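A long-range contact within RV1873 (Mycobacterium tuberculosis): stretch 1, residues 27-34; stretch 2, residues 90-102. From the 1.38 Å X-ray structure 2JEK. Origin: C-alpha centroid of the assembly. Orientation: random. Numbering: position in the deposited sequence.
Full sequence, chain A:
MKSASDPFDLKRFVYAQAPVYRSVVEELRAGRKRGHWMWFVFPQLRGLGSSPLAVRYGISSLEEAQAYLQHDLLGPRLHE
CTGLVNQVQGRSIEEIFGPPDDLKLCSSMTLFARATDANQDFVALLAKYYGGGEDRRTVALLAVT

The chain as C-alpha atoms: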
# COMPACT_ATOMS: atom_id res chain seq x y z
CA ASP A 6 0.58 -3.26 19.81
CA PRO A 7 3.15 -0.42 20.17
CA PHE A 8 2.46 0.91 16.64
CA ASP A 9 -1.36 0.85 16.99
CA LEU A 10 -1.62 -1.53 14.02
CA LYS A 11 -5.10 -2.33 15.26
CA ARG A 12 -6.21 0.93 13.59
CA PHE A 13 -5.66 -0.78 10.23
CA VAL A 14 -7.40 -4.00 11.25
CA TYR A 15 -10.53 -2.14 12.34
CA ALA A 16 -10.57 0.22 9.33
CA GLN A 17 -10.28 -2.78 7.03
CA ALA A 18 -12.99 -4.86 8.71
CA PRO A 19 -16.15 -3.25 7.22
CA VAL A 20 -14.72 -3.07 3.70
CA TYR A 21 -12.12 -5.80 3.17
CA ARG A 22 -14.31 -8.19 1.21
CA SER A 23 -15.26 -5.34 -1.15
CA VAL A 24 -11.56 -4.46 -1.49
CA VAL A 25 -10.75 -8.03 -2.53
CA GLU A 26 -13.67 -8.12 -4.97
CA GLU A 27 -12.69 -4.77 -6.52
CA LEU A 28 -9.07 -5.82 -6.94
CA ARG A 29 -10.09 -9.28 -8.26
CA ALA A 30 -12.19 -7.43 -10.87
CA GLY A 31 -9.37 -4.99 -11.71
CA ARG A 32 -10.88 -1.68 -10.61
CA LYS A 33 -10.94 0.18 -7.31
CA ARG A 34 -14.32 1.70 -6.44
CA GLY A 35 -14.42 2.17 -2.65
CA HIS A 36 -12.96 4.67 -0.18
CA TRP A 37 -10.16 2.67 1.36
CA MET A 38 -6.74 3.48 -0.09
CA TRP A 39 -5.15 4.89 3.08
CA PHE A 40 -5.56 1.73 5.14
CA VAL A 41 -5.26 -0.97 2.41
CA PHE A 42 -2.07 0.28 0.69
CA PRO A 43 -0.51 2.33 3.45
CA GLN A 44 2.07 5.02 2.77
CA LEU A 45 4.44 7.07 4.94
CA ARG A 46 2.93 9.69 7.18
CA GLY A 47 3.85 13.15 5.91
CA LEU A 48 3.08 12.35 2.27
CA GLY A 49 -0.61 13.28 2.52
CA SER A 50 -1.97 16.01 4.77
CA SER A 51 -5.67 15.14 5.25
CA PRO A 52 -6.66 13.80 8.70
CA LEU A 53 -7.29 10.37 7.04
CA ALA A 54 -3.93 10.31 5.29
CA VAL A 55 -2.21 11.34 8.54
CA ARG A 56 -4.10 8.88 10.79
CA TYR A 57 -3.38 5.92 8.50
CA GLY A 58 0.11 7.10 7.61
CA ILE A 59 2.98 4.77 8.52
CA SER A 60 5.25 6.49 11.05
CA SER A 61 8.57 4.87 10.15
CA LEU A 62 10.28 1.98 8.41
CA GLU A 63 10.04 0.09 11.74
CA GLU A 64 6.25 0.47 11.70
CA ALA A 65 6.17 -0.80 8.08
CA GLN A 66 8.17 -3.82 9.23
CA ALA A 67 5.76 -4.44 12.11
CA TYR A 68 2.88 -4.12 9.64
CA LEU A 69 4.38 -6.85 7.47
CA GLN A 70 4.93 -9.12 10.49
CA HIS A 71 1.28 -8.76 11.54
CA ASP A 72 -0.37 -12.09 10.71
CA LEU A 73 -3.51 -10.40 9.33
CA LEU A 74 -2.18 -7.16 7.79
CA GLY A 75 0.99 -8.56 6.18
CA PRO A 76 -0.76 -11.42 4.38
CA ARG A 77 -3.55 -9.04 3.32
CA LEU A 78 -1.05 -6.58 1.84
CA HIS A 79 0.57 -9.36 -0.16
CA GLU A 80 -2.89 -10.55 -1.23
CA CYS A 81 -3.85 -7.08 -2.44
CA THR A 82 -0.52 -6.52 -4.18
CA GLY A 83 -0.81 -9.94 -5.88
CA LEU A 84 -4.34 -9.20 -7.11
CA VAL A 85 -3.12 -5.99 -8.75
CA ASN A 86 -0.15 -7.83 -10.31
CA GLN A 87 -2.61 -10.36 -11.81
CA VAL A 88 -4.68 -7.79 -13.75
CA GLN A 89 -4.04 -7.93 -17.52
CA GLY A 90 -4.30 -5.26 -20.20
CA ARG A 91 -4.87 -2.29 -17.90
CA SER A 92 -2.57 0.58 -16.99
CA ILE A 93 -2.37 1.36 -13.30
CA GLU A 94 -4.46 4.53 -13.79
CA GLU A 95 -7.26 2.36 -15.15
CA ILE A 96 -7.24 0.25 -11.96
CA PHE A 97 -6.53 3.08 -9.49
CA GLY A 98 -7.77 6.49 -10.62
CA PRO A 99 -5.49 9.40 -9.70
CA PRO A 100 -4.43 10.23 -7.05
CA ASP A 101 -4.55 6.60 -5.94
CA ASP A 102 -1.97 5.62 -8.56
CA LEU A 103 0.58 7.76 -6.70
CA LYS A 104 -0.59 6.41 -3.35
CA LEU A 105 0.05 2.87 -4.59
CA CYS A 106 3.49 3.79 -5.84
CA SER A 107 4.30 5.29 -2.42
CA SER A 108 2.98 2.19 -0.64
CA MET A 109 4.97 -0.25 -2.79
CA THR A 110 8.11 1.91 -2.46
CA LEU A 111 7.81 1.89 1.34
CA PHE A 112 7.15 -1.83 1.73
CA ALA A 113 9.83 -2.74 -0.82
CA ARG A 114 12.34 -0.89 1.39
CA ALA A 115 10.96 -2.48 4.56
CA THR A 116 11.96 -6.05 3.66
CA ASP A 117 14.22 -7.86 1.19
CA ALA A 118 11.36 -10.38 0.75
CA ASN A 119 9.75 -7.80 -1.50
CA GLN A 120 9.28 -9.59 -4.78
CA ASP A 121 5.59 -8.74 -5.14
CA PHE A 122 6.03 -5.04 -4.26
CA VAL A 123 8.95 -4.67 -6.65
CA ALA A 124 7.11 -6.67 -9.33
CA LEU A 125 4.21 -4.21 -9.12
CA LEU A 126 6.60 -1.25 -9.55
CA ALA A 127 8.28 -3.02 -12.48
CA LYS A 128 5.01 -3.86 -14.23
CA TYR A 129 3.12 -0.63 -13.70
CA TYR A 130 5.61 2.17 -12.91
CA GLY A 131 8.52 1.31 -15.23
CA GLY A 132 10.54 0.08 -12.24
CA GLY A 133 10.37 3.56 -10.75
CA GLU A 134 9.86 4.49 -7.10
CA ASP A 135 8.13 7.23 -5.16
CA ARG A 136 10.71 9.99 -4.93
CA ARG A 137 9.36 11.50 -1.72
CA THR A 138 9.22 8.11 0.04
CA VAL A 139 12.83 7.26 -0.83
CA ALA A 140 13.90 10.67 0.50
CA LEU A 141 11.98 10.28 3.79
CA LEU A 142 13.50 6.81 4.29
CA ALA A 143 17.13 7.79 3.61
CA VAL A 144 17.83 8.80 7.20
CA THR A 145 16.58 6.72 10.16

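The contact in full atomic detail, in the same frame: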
# COMPACT_ATOMS: atom_id res chain seq x y z
N GLU A 27 -13.07 -5.84 -5.61
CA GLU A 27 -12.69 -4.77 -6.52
C GLU A 27 -11.35 -5.04 -7.18
O GLU A 27 -11.18 -4.83 -8.39
CB GLU A 27 -12.68 -3.43 -5.78
CG GLU A 27 -14.09 -2.94 -5.54
CD GLU A 27 -14.20 -1.82 -4.56
OE1 GLU A 27 -13.23 -1.05 -4.39
OE2 GLU A 27 -15.31 -1.69 -3.98
N LEU A 28 -10.38 -5.51 -6.39
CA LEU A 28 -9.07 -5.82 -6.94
C LEU A 28 -9.09 -7.08 -7.81
O LEU A 28 -8.42 -7.10 -8.85
CB LEU A 28 -8.02 -5.91 -5.83
CG LEU A 28 -7.80 -4.62 -5.03
CD1 LEU A 28 -6.73 -4.89 -3.96
CD2 LEU A 28 -7.41 -3.42 -5.91
N ARG A 29 -9.86 -8.09 -7.41
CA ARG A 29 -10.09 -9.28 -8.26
C ARG A 29 -10.65 -8.89 -9.62
O ARG A 29 -10.29 -9.49 -10.64
CB ARG A 29 -11.03 -10.29 -7.58
CG ARG A 29 -10.40 -11.12 -6.47
CD ARG A 29 -11.37 -12.13 -5.86
NE ARG A 29 -10.76 -12.88 -4.76
CZ ARG A 29 -11.41 -13.73 -3.97
NH1 ARG A 29 -12.71 -13.96 -4.14
NH2 ARG A 29 -10.75 -14.36 -2.99
N ALA A 30 -11.54 -7.89 -9.64
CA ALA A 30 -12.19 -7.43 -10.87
C ALA A 30 -11.35 -6.40 -11.65
O ALA A 30 -11.70 -6.02 -12.77
CB ALA A 30 -13.58 -6.86 -10.56
N GLY A 31 -10.26 -5.94 -11.05
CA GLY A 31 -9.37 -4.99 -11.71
C GLY A 31 -9.74 -3.51 -11.69
O GLY A 31 -9.27 -2.73 -12.52
N ARG A 32 -10.58 -3.10 -10.74
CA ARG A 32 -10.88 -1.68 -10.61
C ARG A 32 -11.34 -1.30 -9.21
O ARG A 32 -12.34 -1.82 -8.71
CB ARG A 32 -11.92 -1.24 -11.64
CG ARG A 32 -12.25 0.23 -11.61
CD ARG A 32 -12.89 0.61 -12.91
NE ARG A 32 -14.22 1.15 -12.73
CZ ARG A 32 -15.27 0.82 -13.49
NH1 ARG A 32 -15.12 -0.08 -14.46
NH2 ARG A 32 -16.45 1.36 -13.26
N LYS A 33 -10.59 -0.38 -8.60
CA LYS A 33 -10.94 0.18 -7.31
C LYS A 33 -12.15 1.10 -7.41
O LYS A 33 -12.23 1.97 -8.29
CB LYS A 33 -9.75 0.94 -6.71
CG LYS A 33 -10.12 1.80 -5.48
CD LYS A 33 -8.88 2.37 -4.80
CE LYS A 33 -9.23 3.09 -3.50
NZ LYS A 33 -9.86 4.43 -3.74
N ARG A 34 -13.10 0.89 -6.49
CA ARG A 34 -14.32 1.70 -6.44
C ARG A 34 -14.54 2.37 -5.08
O ARG A 34 -15.10 3.46 -5.01
CB ARG A 34 -15.54 0.84 -6.76
CG ARG A 34 -15.48 0.11 -8.09
CD ARG A 34 -16.73 -0.72 -8.29
NE ARG A 34 -16.65 -1.58 -9.47
CZ ARG A 34 -17.31 -1.37 -10.61
NH1 ARG A 34 -18.11 -0.32 -10.75
NH2 ARG A 34 -17.16 -2.22 -11.62
N GLY A 90 -3.84 -6.19 -19.17
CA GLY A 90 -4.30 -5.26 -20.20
C GLY A 90 -4.65 -3.86 -19.74
O GLY A 90 -5.04 -3.03 -20.55
N ARG A 91 -4.50 -3.60 -18.44
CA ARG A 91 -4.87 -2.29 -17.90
C ARG A 91 -3.66 -1.56 -17.33
O ARG A 91 -2.82 -2.16 -16.66
CB ARG A 91 -5.95 -2.44 -16.83
CG ARG A 91 -7.31 -2.86 -17.36
CD ARG A 91 -8.36 -2.75 -16.27
NE ARG A 91 -9.54 -3.56 -16.58
CZ ARG A 91 -10.69 -3.47 -15.92
NH1 ARG A 91 -10.84 -2.59 -14.93
NH2 ARG A 91 -11.71 -4.24 -16.28
N SER A 92 -3.58 -0.26 -17.60
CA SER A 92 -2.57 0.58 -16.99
C SER A 92 -2.99 0.81 -15.54
O SER A 92 -4.16 0.62 -15.19
CB SER A 92 -2.44 1.92 -17.71
OG SER A 92 -3.58 2.72 -17.48
N ILE A 93 -2.05 1.23 -14.71
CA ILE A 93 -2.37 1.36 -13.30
C ILE A 93 -3.43 2.43 -13.06
O ILE A 93 -4.22 2.32 -12.13
CB ILE A 93 -1.09 1.60 -12.46
CG1 ILE A 93 -1.32 1.21 -10.98
CG2 ILE A 93 -0.57 3.02 -12.64
CD1 ILE A 93 -1.70 -0.25 -10.75
N GLU A 94 -3.48 3.45 -13.93
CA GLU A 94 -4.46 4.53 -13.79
C GLU A 94 -5.87 4.09 -14.16
O GLU A 94 -6.85 4.75 -13.79
CB GLU A 94 -4.07 5.77 -14.61
CG GLU A 94 -2.71 6.35 -14.26
CD GLU A 94 -1.58 5.84 -15.15
OE1 GLU A 94 -1.71 4.74 -15.74
OE2 GLU A 94 -0.56 6.56 -15.25
N GLU A 95 -5.97 2.97 -14.86
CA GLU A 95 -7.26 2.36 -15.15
C GLU A 95 -7.78 1.53 -13.97
O GLU A 95 -8.99 1.35 -13.82
CB GLU A 95 -7.18 1.51 -16.43
CG GLU A 95 -7.04 2.38 -17.68
CD GLU A 95 -6.82 1.60 -18.96
OE1 GLU A 95 -5.89 0.77 -19.02
OE2 GLU A 95 -7.56 1.85 -19.93
N ILE A 96 -6.86 1.04 -13.13
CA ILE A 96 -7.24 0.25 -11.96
C ILE A 96 -7.46 1.17 -10.76
O ILE A 96 -8.44 1.02 -10.02
CB ILE A 96 -6.16 -0.82 -11.62
CG1 ILE A 96 -5.88 -1.72 -12.83
CG2 ILE A 96 -6.59 -1.65 -10.41
CD1 ILE A 96 -4.62 -2.58 -12.71
N PHE A 97 -6.52 2.11 -10.58
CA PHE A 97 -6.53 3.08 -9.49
C PHE A 97 -6.55 4.48 -10.10
O PHE A 97 -5.52 4.96 -10.57
CB PHE A 97 -5.27 2.95 -8.63
CG PHE A 97 -5.17 1.67 -7.88
CD1 PHE A 97 -5.68 1.55 -6.59
CD2 PHE A 97 -4.55 0.58 -8.46
CE1 PHE A 97 -5.58 0.36 -5.90
CE2 PHE A 97 -4.44 -0.61 -7.77
CZ PHE A 97 -4.96 -0.73 -6.50
N GLY A 98 -7.70 5.13 -10.07
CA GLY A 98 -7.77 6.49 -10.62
C GLY A 98 -6.87 7.43 -9.83
O GLY A 98 -6.75 7.26 -8.61
N PRO A 99 -6.23 8.41 -10.49
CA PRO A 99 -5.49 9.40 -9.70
C PRO A 99 -6.39 9.99 -8.61
O PRO A 99 -7.60 10.16 -8.85
CB PRO A 99 -5.11 10.47 -10.73
CG PRO A 99 -5.04 9.72 -12.01
CD PRO A 99 -6.12 8.68 -11.93
N PRO A 100 -5.84 10.29 -7.41
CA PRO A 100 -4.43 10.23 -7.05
C PRO A 100 -4.00 8.89 -6.45
O PRO A 100 -2.90 8.78 -5.91
CB PRO A 100 -4.34 11.33 -5.98
CG PRO A 100 -5.64 11.20 -5.25
CD PRO A 100 -6.67 10.75 -6.28
N ASP A 101 -4.86 7.88 -6.55
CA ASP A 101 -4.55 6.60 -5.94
C ASP A 101 -3.41 5.87 -6.62
O ASP A 101 -2.76 5.03 -6.00
CB ASP A 101 -5.79 5.70 -5.89
CG ASP A 101 -6.79 6.16 -4.86
OD1 ASP A 101 -6.39 6.82 -3.89
OD2 ASP A 101 -7.98 5.85 -5.04
N ASP A 102 -3.13 6.20 -7.88
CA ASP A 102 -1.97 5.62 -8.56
C ASP A 102 -0.67 6.03 -7.85
O ASP A 102 0.25 5.20 -7.67
CB ASP A 102 -1.96 5.98 -10.06
CG ASP A 102 -1.89 7.48 -10.32
OD1 ASP A 102 -2.46 8.27 -9.55
OD2 ASP A 102 -1.24 7.87 -11.32
O HOH W 1 -10.65 3.14 -10.40

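Lys 33, Ile 96 and the pair Gly 31 and Arg 91 account for most of this contact, which buries 409 Å² in total. The first stretch leaves a helix and runs on as an extended segment. The second passes through a short, weakly bonded helix around 93-96 and reaches the start of another helix at Asp 101. The nearest CA atoms across the contact are Arg 32 CA and Ile 96 CA, 4.3 Å apart.

Lys 33 covers the most surface, and it bonds at both ends. Its backbone N donates a hydrogen bond to Ile 96 O, at 2.9 Å and nearly straight (163°). This is the one backbone-to-backbone hydrogen bond between the stretches. A water lies beside this bond, its O 2.9 Å from Lys 33 O and 3.1 Å from Ile 96 O. The side chain points toward the second stretch and is t through its first three chi angles. This extended form carries Lys 33 NZ to within 2.7 Å of Asp 101 OD2, where opposite charges form a salt bridge with a hydrogen bond in it. On the way the aliphatic part passes the ring of Phe 97, with Lys 33 CD 3.8 Å from Phe 97 CD1. The methylenes thus have an apolar neighbour while the amine has a charged one.

Ile 96 is buried, and its side chain packs against backbone. Its CG1 lies 3.6 Å from Gly 31 O. Its own carbonyl also meets the first stretch, with Ile 96 O 3.7 Å from Arg 32 CA.

Gly 31 is the first residue to leave helical geometry, in a Schellman motif. Gly 31 N bonds back to Leu 28 O at 3.1 Å, and Arg 32 N to Glu 27 O at 3.0 Å. The phi of Gly 31 is positive (82°). A CB here would be jammed against the carbonyl O of Ala 30, which by itself calls for glycine. An ideal CB would also sit 3.7 Å from Arg 91 CZ.

The Arg 91 side chain reaches across to this helix end, where carbonyl oxygens offer negative character to a positive guanidinium. Arg 91 NH1 is 2.9 Å from Gly 31 O. Ala 30 O lies over one face of the guanidinium, 3.9 Å from Arg 91 NH2. Arg 32 CB sits at the edge, 3.7 Å from Arg 91 NH1.

Leu 28 CD2 meets Phe 97 CZ at 3.7 Å. Both residues are buried. Each CA-to-CB bond points sideways, but the ends of the side chains come nearer, giving an apolar contact.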